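Local coordinates for protein uncharacterized HTH-type transcriptional regulator YurK (Bacillus subtilis, PDB 2IKK) that probably acts as a DNA-binding transcription factor of the GntR family, of which this chain is the C-terminal UTRA domain, at residues H78-F90 and S96-V108. Residues are numbered along the deposited sequence; the frame is centred on the assembly and turned at random.
Sequences HYPLDLFPGIDTF and SMHDILKQQYKVV. With SO4 (sulfate ion), chain C.
Pro85 O accepts a hydrogen bond from Tyr105 OH, 2.7 Å away, which ties the loop after strand 71-80 to the last turn of helix 97-105 in this UTRA domain. The donor stands 49° out of the carbonyl plane, and the same oxygen lies at the edge of the tyrosine ring. The Phe84 to Ile87 type II turn presents Pro85 O, while Ile87 CA and CB press on the hydroxyl. Phe84 and Tyr105 form a T-shaped pair, planes at 77°, in which Phe84 CD1 points into the tyrosine face 3.6 Å from Tyr105 CG. Phe84 CG stands beside the backbone N (chi1 -51°), anti to the carbonyl carbon, which sends the ring edge toward Tyr105 while Phe84 CB also sits over that face. Leu101 CD2 covers one face of the Phe84 ring in a CH-pi contact, 3.7 Å from its centroid; Leu83 CB covers the opposite face, and Val107 CG2 meets the edge. Ile152 of strand 150-160 touches both Phe84 and Val107, joining this cluster to the antiparallel sheet. Ile87 CD1 rests against both Leu101 CD2 and Tyr105 CE1, each 3.8 Å away. Further out, Gln104 bends at its second torsion to lay CG over one face of the Phe90 ring, 3.7 Å from its centroid, and Ile100 packs against Phe90 CB. At the N-terminal end of the helix, the bent selenomethionine Met97 brings CE to Tyr79 CE2 and Ile87 CG1, both at 3.8 Å. A sulfate, probably from the crystallisation liquor, binds there: Met97 N donates to O1, His98 N to O4, and Arg63 adds a further bond. In the plane of the His98 ring, ND1 also donates to sulfate O4, 2.7 Å away.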
loop_
_atom_site.group_PDB
_atom_site.type_symbol
_atom_site.label_atom_id
_atom_site.label_comp_id
_atom_site.label_asym_id
_atom_site.label_seq_id
_atom_site.Cartn_x
_atom_site.Cartn_y
_atom_site.Cartn_z
ATOM N N HIS A 78 18.609 -1.353 9.246
ATOM C CA HIS A 78 19.469 -1.524 10.441
ATOM C C HIS A 78 19.648 -3.015 10.632
ATOM O O HIS A 78 18.684 -3.755 10.574
ATOM C CB HIS A 78 18.804 -0.972 11.709
ATOM C CG HIS A 78 18.675 0.530 11.686
ATOM N ND1 HIS A 78 17.665 1.165 10.995
ATOM C CD2 HIS A 78 19.480 1.508 12.168
ATOM C CE1 HIS A 78 17.810 2.486 11.103
ATOM N NE2 HIS A 78 18.896 2.724 11.830
ATOM N N TYR A 79 20.913 -3.395 10.833
ATOM C CA TYR A 79 21.303 -4.789 11.065
ATOM C C TYR A 79 21.918 -4.856 12.446
ATOM O O TYR A 79 22.806 -4.133 12.736
ATOM C CB TYR A 79 22.387 -5.266 10.039
ATOM C CG TYR A 79 21.929 -5.254 8.621
ATOM C CD1 TYR A 79 21.164 -6.289 8.083
ATOM C CD2 TYR A 79 22.211 -4.133 7.809
ATOM C CE1 TYR A 79 20.769 -6.251 6.713
ATOM C CE2 TYR A 79 21.816 -4.088 6.488
ATOM C CZ TYR A 79 21.057 -5.118 5.974
ATOM O OH TYR A 79 20.648 -5.052 4.679
ATOM N N PRO A 80 21.461 -5.777 13.264
ATOM C CA PRO A 80 22.040 -5.885 14.593
ATOM C C PRO A 80 23.417 -6.564 14.515
ATOM O O PRO A 80 23.507 -7.676 14.072
ATOM C CB PRO A 80 21.066 -6.742 15.332
ATOM C CG PRO A 80 20.261 -7.490 14.238
ATOM C CD PRO A 80 20.348 -6.670 12.997
ATOM N N LEU A 81 24.430 -5.892 15.046
ATOM C CA LEU A 81 25.797 -6.394 14.966
ATOM C C LEU A 81 26.011 -7.613 15.869
ATOM O O LEU A 81 26.889 -8.452 15.616
ATOM C CB LEU A 81 26.789 -5.333 15.393
ATOM C CG LEU A 81 27.663 -4.537 14.414
ATOM C CD1 LEU A 81 28.079 -5.248 13.050
ATOM C CD2 LEU A 81 27.140 -3.067 14.226
ATOM N N ASP A 82 25.172 -7.738 16.867
ATOM C CA ASP A 82 25.280 -8.899 17.750
ATOM C C ASP A 82 24.864 -10.207 17.052
ATOM O O ASP A 82 25.290 -11.306 17.461
ATOM C CB ASP A 82 24.488 -8.623 19.026
ATOM C CG ASP A 82 25.253 -7.628 19.990
ATOM O OD1 ASP A 82 26.466 -7.856 20.251
ATOM O OD2 ASP A 82 24.712 -6.582 20.450
ATOM N N LEU A 83 23.986 -10.123 16.044
ATOM C CA LEU A 83 23.576 -11.314 15.331
ATOM C C LEU A 83 24.479 -11.548 14.129
ATOM O O LEU A 83 24.700 -12.718 13.711
ATOM C CB LEU A 83 22.143 -11.155 14.837
ATOM C CG LEU A 83 20.951 -11.661 15.656
ATOM C CD1 LEU A 83 20.835 -10.663 16.785
ATOM C CD2 LEU A 83 19.692 -11.677 14.701
ATOM N N PHE A 84 24.942 -10.435 13.540
ATOM C CA PHE A 84 25.717 -10.406 12.304
ATOM C C PHE A 84 27.047 -9.719 12.529
ATOM O O PHE A 84 27.360 -8.666 11.956
ATOM C CB PHE A 84 24.885 -9.777 11.152
ATOM C CG PHE A 84 23.510 -10.407 10.994
ATOM C CD1 PHE A 84 23.413 -11.674 10.528
ATOM C CD2 PHE A 84 22.326 -9.710 11.300
ATOM C CE1 PHE A 84 22.161 -12.334 10.389
ATOM C CE2 PHE A 84 21.105 -10.313 11.181
ATOM C CZ PHE A 84 21.007 -11.663 10.723
ATOM N N PRO A 85 27.899 -10.328 13.371
ATOM C CA PRO A 85 29.119 -9.594 13.682
ATOM C C PRO A 85 29.989 -9.279 12.404
ATOM O O PRO A 85 30.096 -10.111 11.510
ATOM C CB PRO A 85 29.837 -10.525 14.704
ATOM C CG PRO A 85 29.271 -11.902 14.408
ATOM C CD PRO A 85 27.817 -11.637 14.034
ATOM N N GLY A 86 30.511 -8.046 12.318
ATOM C CA GLY A 86 31.297 -7.617 11.175
ATOM C C GLY A 86 30.545 -7.404 9.853
ATOM O O GLY A 86 31.171 -7.305 8.804
ATOM N N ILE A 87 29.217 -7.307 9.892
ATOM C CA ILE A 87 28.425 -7.274 8.614
ATOM C C ILE A 87 28.705 -5.964 7.841
ATOM O O ILE A 87 28.691 -5.915 6.605
ATOM C CB ILE A 87 26.898 -7.487 8.827
ATOM C CG1 ILE A 87 26.180 -7.645 7.451
ATOM C CG2 ILE A 87 26.331 -6.334 9.718
ATOM C CD1 ILE A 87 24.817 -8.411 7.563
ATOM N N ASP A 88 29.052 -4.913 8.545
ATOM C CA ASP A 88 29.460 -3.665 7.871
ATOM C C ASP A 88 30.637 -3.814 6.884
ATOM O O ASP A 88 30.810 -3.000 5.949
ATOM C CB ASP A 88 29.813 -2.575 8.885
ATOM C CG ASP A 88 30.815 -3.030 9.921
ATOM O OD1 ASP A 88 30.632 -4.109 10.526
ATOM O OD2 ASP A 88 31.801 -2.307 10.136
ATOM N N THR A 89 31.488 -4.808 7.137
ATOM C CA THR A 89 32.701 -4.968 6.338
ATOM C C THR A 89 32.372 -5.500 4.937
ATOM O O THR A 89 33.223 -5.414 4.044
ATOM C CB THR A 89 33.770 -5.846 7.076
ATOM O OG1 THR A 89 33.311 -7.207 7.084
ATOM C CG2 THR A 89 33.988 -5.373 8.518
ATOM N N PHE A 90 31.151 -6.031 4.742
ATOM C CA PHE A 90 30.708 -6.519 3.437
ATOM C C PHE A 90 29.999 -5.477 2.578
ATOM O O PHE A 90 29.678 -5.771 1.424
ATOM C CB PHE A 90 29.819 -7.781 3.595
ATOM C CG PHE A 90 30.505 -8.890 4.351
ATOM C CD1 PHE A 90 31.589 -9.609 3.763
ATOM C CD2 PHE A 90 30.144 -9.175 5.657
ATOM C CE1 PHE A 90 32.269 -10.606 4.489
ATOM C CE2 PHE A 90 30.807 -10.184 6.405
ATOM C CZ PHE A 90 31.915 -10.876 5.808
ATOM N N SER A 96 24.541 -7.441 -2.770
ATOM C CA SER A 96 23.270 -7.914 -2.351
ATOM C C SER A 96 23.382 -8.282 -0.860
ATOM O O SER A 96 24.101 -9.225 -0.488
ATOM C CB SER A 96 22.881 -9.137 -3.180
ATOM O OG SER A 96 21.825 -9.805 -2.513
HETATM N N MSE A 97 22.675 -7.530 -0.005
HETATM C CA MSE A 97 22.728 -7.836 1.406
HETATM C C MSE A 97 22.076 -9.199 1.692
HETATM O O MSE A 97 22.461 -9.925 2.593
HETATM C CB MSE A 97 22.133 -6.710 2.249
HETATM C CG MSE A 97 22.936 -5.374 2.103
HETATM SE SE MSE A 97 24.807 -5.524 2.561
HETATM C CE MSE A 97 24.680 -5.691 4.555
ATOM N N HIS A 98 21.129 -9.591 0.868
ATOM C CA HIS A 98 20.546 -10.923 1.055
ATOM C C HIS A 98 21.564 -12.003 0.772
ATOM O O HIS A 98 21.692 -12.971 1.538
ATOM C CB HIS A 98 19.299 -11.083 0.236
ATOM C CG HIS A 98 18.106 -10.493 0.906
ATOM N ND1 HIS A 98 17.896 -9.130 0.964
ATOM C CD2 HIS A 98 17.096 -11.057 1.601
ATOM C CE1 HIS A 98 16.798 -8.881 1.655
ATOM N NE2 HIS A 98 16.304 -10.032 2.077
ATOM N N ASP A 99 22.383 -11.776 -0.254
ATOM C CA ASP A 99 23.547 -12.649 -0.509
ATOM C C ASP A 99 24.560 -12.749 0.639
ATOM O O ASP A 99 25.033 -13.848 0.951
ATOM C CB ASP A 99 24.253 -12.165 -1.779
ATOM C CG ASP A 99 23.639 -12.725 -3.025
ATOM O OD1 ASP A 99 22.596 -13.441 -2.922
ATOM O OD2 ASP A 99 24.213 -12.455 -4.109
ATOM N N ILE A 100 24.850 -11.612 1.295
ATOM C CA ILE A 100 25.782 -11.547 2.429
ATOM C C ILE A 100 25.167 -12.336 3.573
ATOM O O ILE A 100 25.803 -13.198 4.142
ATOM C CB ILE A 100 26.046 -10.057 2.862
ATOM C CG1 ILE A 100 26.878 -9.361 1.777
ATOM C CG2 ILE A 100 26.727 -9.936 4.222
ATOM C CD1 ILE A 100 28.123 -10.187 1.230
ATOM N N LEU A 101 23.911 -12.099 3.875
ATOM C CA LEU A 101 23.284 -12.820 4.974
ATOM C C LEU A 101 23.332 -14.324 4.738
ATOM O O LEU A 101 23.682 -15.086 5.633
ATOM C CB LEU A 101 21.809 -12.394 5.138
ATOM C CG LEU A 101 21.622 -10.976 5.752
ATOM C CD1 LEU A 101 20.140 -10.516 5.513
ATOM C CD2 LEU A 101 21.951 -10.917 7.182
ATOM N N LYS A 102 22.982 -14.739 3.537
ATOM C CA LYS A 102 23.017 -16.144 3.142
ATOM C C LYS A 102 24.406 -16.783 3.170
ATOM O O LYS A 102 24.621 -17.814 3.866
ATOM C CB LYS A 102 22.349 -16.312 1.807
ATOM C CG LYS A 102 22.173 -17.779 1.436
ATOM C CD LYS A 102 20.926 -17.937 0.672
ATOM C CE LYS A 102 20.807 -19.363 0.171
ATOM N NZ LYS A 102 20.088 -19.330 -1.134
ATOM N N GLN A 103 25.362 -16.192 2.444
ATOM C CA GLN A 103 26.713 -16.812 2.430
ATOM C C GLN A 103 27.548 -16.612 3.701
ATOM O O GLN A 103 28.263 -17.527 4.155
ATOM C CB GLN A 103 27.494 -16.423 1.138
ATOM C CG GLN A 103 27.598 -17.500 0.033
ATOM C CD GLN A 103 26.423 -18.516 -0.016
ATOM O OE1 GLN A 103 26.579 -19.703 0.338
ATOM N NE2 GLN A 103 25.261 -18.050 -0.431
ATOM N N GLN A 104 27.472 -15.439 4.321
ATOM C CA GLN A 104 28.343 -15.174 5.434
ATOM C C GLN A 104 27.741 -15.699 6.729
ATOM O O GLN A 104 28.490 -16.142 7.625
ATOM C CB GLN A 104 28.648 -13.670 5.579
ATOM C CG GLN A 104 29.533 -13.119 4.417
ATOM C CD GLN A 104 30.841 -13.909 4.212
ATOM O OE1 GLN A 104 31.203 -14.226 3.091
ATOM N NE2 GLN A 104 31.550 -14.162 5.286
ATOM N N TYR A 105 26.411 -15.612 6.845
ATOM C CA TYR A 105 25.765 -15.945 8.110
ATOM C C TYR A 105 24.809 -17.144 8.092
ATOM O O TYR A 105 24.253 -17.497 9.141
ATOM C CB TYR A 105 25.064 -14.697 8.670
ATOM C CG TYR A 105 26.020 -13.555 8.823
ATOM C CD1 TYR A 105 26.103 -12.563 7.832
ATOM C CD2 TYR A 105 26.853 -13.454 9.943
ATOM C CE1 TYR A 105 27.006 -11.539 7.932
ATOM C CE2 TYR A 105 27.743 -12.436 10.054
ATOM C CZ TYR A 105 27.781 -11.446 9.066
ATOM O OH TYR A 105 28.702 -10.452 9.197
ATOM N N LYS A 106 24.652 -17.780 6.927
ATOM C CA LYS A 106 23.690 -18.876 6.702
ATOM C C LYS A 106 22.245 -18.473 7.130
ATOM O O LYS A 106 21.468 -19.278 7.628
ATOM C CB LYS A 106 24.167 -20.141 7.444
ATOM C CG LYS A 106 25.636 -20.495 7.119
ATOM C CD LYS A 106 25.882 -20.468 5.623
ATOM C CE LYS A 106 27.342 -20.828 5.310
ATOM N NZ LYS A 106 27.624 -20.456 3.913
ATOM N N VAL A 107 21.885 -17.222 6.885
ATOM C CA VAL A 107 20.554 -16.764 7.227
ATOM C C VAL A 107 19.780 -16.410 5.969
ATOM O O VAL A 107 20.274 -15.706 5.049
ATOM C CB VAL A 107 20.625 -15.554 8.265
ATOM C CG1 VAL A 107 19.296 -14.798 8.377
ATOM C CG2 VAL A 107 21.096 -16.054 9.675
ATOM N N VAL A 108 18.549 -16.908 5.913
ATOM C CA VAL A 108 17.599 -16.550 4.844
ATOM C C VAL A 108 16.287 -16.087 5.499
ATOM O O VAL A 108 15.768 -16.814 6.387
ATOM C CB VAL A 108 17.363 -17.808 3.894
ATOM C CG1 VAL A 108 16.251 -17.597 3.009
ATOM C CG2 VAL A 108 18.640 -18.001 3.022
HETATM S S SO4 C . 19.601 -6.422 -1.342
HETATM O O1 SO4 C . 20.821 -5.729 -0.932
HETATM O O2 SO4 C . 19.599 -6.654 -2.789
HETATM O O3 SO4 C . 18.455 -5.644 -0.950
HETATM O O4 SO4 C . 19.519 -7.779 -0.741
#